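Local coordinates for protein tonb-dependent siderophore receptor (Acinetobacter baumannii, PDB 5FR8) that probably serves as an outer-membrane, TonB-dependent receptor that takes up iron by binding ferric siderophores, possibly ferric enterobactin with micromolar affinity, at residues D268-A273 with S331-I336. Residues are numbered along the deposited sequence; the frame is centred on the assembly and turned at random.
Sequences DSQLNA and SVEGKI
Q270 and G334 face each other where two beta turns meet, a type I turn from S269 to N272 and a type II turn from V332 to K335. One backbone bond joins the turns: Q270 N donates to G334 O over 3.2 Å. The N-H points almost straight at the oxygen (171°), while the donor stands above the carbonyl plane. The Q270 side chain crosses that of E333 obliquely. Its CB lies 3.8 Å from G334 CA; G334 has a positive phi, a conformation that glycine adopts readily. CG of Q270 is anti to the backbone N (chi1 -166°); beyond it the chain is extended, and CD of Q270 lies 4.1 Å from CD of E333. The amide and carboxylate planes are turned 59° apart. At the tip, the modelled Q270 OE1 is 3.2 Å from E333 OE2. The amide is probably turned over in the model; with it turned back, this approach may be a hydrogen bond. L271 places CG 3.8 Å from E333 O and CD1 near S331 O. Beyond the bonded pair, A273 CB approaches the K335 chain at CD, 4.4 Å away, while K335 NZ continues to a salt bridge with D278. S269 OG accepts a weak bond from A273 N within the first loop. The contact packs the loop after strand 250-264 against the loop after strand 308-323, in the barrel domain of a TonB-dependent receptor. Direct bonding between the turns thus rests on backbone polarity, whereas the side chains add van der Waals contacts, several of them carbon against carbonyl oxygen, and an amide–carboxylate approach whose bonding remains undecided.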
loop_
_atom_site.group_PDB
_atom_site.type_symbol
_atom_site.label_atom_id
_atom_site.label_comp_id
_atom_site.label_asym_id
_atom_site.label_seq_id
_atom_site.Cartn_x
_atom_site.Cartn_y
_atom_site.Cartn_z
ATOM N N ASP A 268 11.574 -0.096 -17.210
ATOM C CA ASP A 268 12.021 -0.619 -15.907
ATOM C C ASP A 268 12.434 -2.098 -15.915
ATOM O O ASP A 268 11.931 -2.897 -16.712
ATOM C CB ASP A 268 10.971 -0.425 -14.815
ATOM C CG ASP A 268 11.599 -0.223 -13.446
ATOM O OD1 ASP A 268 11.971 -1.224 -12.767
ATOM O OD2 ASP A 268 11.741 0.964 -13.060
ATOM N N SER A 269 13.359 -2.432 -15.016
ATOM C CA SER A 269 13.859 -3.784 -14.843
ATOM C C SER A 269 14.626 -3.842 -13.537
ATOM O O SER A 269 15.258 -2.873 -13.135
ATOM C CB SER A 269 14.791 -4.165 -15.997
ATOM O OG SER A 269 15.960 -3.342 -16.043
ATOM N N GLN A 270 14.584 -4.984 -12.872
ATOM C CA GLN A 270 15.049 -5.085 -11.483
ATOM C C GLN A 270 16.493 -4.681 -11.357
ATOM O O GLN A 270 16.852 -4.046 -10.369
ATOM C CB GLN A 270 14.851 -6.507 -10.936
ATOM C CG GLN A 270 14.977 -6.687 -9.427
ATOM C CD GLN A 270 14.667 -8.114 -8.984
ATOM O OE1 GLN A 270 15.479 -8.763 -8.328
ATOM N NE2 GLN A 270 13.507 -8.622 -9.385
ATOM N N LEU A 271 17.331 -5.015 -12.340
ATOM C CA LEU A 271 18.753 -4.645 -12.241
ATOM C C LEU A 271 19.100 -3.402 -13.061
ATOM O O LEU A 271 20.268 -3.085 -13.247
ATOM C CB LEU A 271 19.630 -5.824 -12.625
ATOM C CG LEU A 271 19.326 -7.147 -11.921
ATOM C CD1 LEU A 271 20.049 -8.316 -12.575
ATOM C CD2 LEU A 271 19.683 -7.060 -10.451
ATOM N N ASN A 272 18.086 -2.702 -13.567
ATOM C CA ASN A 272 18.294 -1.439 -14.291
ATOM C C ASN A 272 19.148 -1.550 -15.549
ATOM O O ASN A 272 19.988 -0.682 -15.803
ATOM C CB ASN A 272 18.911 -0.376 -13.374
ATOM C CG ASN A 272 17.941 0.114 -12.326
ATOM O OD1 ASN A 272 16.744 0.272 -12.577
ATOM N ND2 ASN A 272 18.448 0.343 -11.140
ATOM N N ALA A 273 18.925 -2.595 -16.339
ATOM C CA ALA A 273 19.645 -2.761 -17.590
ATOM C C ALA A 273 19.481 -1.514 -18.449
ATOM O O ALA A 273 18.575 -0.708 -18.224
ATOM C CB ALA A 273 19.133 -3.986 -18.344
ATOM N N SER A 331 21.927 -12.367 -13.939
ATOM C CA SER A 331 21.965 -11.015 -14.504
ATOM C C SER A 331 20.701 -10.670 -15.311
ATOM O O SER A 331 20.431 -9.497 -15.601
ATOM C CB SER A 331 23.200 -10.861 -15.394
ATOM O OG SER A 331 23.136 -11.796 -16.451
ATOM N N VAL A 332 19.928 -11.691 -15.667
ATOM C CA VAL A 332 18.666 -11.481 -16.364
ATOM C C VAL A 332 17.494 -11.413 -15.377
ATOM O O VAL A 332 16.354 -11.179 -15.765
ATOM C CB VAL A 332 18.437 -12.580 -17.439
ATOM C CG1 VAL A 332 17.910 -13.870 -16.809
ATOM C CG2 VAL A 332 17.513 -12.081 -18.561
ATOM N N GLU A 333 17.772 -11.587 -14.092
ATOM C CA GLU A 333 16.691 -11.573 -13.095
ATOM C C GLU A 333 15.882 -10.302 -13.202
ATOM O O GLU A 333 16.426 -9.194 -13.220
ATOM C CB GLU A 333 17.242 -11.698 -11.669
ATOM C CG GLU A 333 16.174 -11.678 -10.572
ATOM C CD GLU A 333 16.792 -11.626 -9.176
ATOM O OE1 GLU A 333 17.984 -11.322 -9.057
ATOM O OE2 GLU A 333 16.117 -11.904 -8.188
ATOM N N GLY A 334 14.577 -10.459 -13.278
ATOM C CA GLY A 334 13.679 -9.307 -13.160
ATOM C C GLY A 334 13.572 -8.523 -14.444
ATOM O O GLY A 334 13.197 -7.365 -14.426
ATOM N N LYS A 335 13.910 -9.166 -15.562
ATOM C CA LYS A 335 13.955 -8.492 -16.866
ATOM C C LYS A 335 13.089 -9.296 -17.848
ATOM O O LYS A 335 12.952 -10.512 -17.712
ATOM C CB LYS A 335 15.401 -8.414 -17.327
ATOM C CG LYS A 335 15.660 -7.568 -18.558
ATOM C CD LYS A 335 17.078 -7.768 -19.035
ATOM C CE LYS A 335 17.116 -8.137 -20.491
ATOM N NZ LYS A 335 18.514 -8.371 -20.955
ATOM N N ILE A 336 12.503 -8.634 -18.833
ATOM C CA ILE A 336 11.583 -9.310 -19.735
ATOM C C ILE A 336 12.314 -10.182 -20.792
ATOM O O ILE A 336 13.194 -9.690 -21.498
ATOM C CB ILE A 336 10.644 -8.277 -20.391
ATOM C CG1 ILE A 336 9.697 -7.683 -19.327
ATOM C CG2 ILE A 336 9.849 -8.915 -21.510
ATOM C CD1 ILE A 336 8.866 -6.505 -19.817
#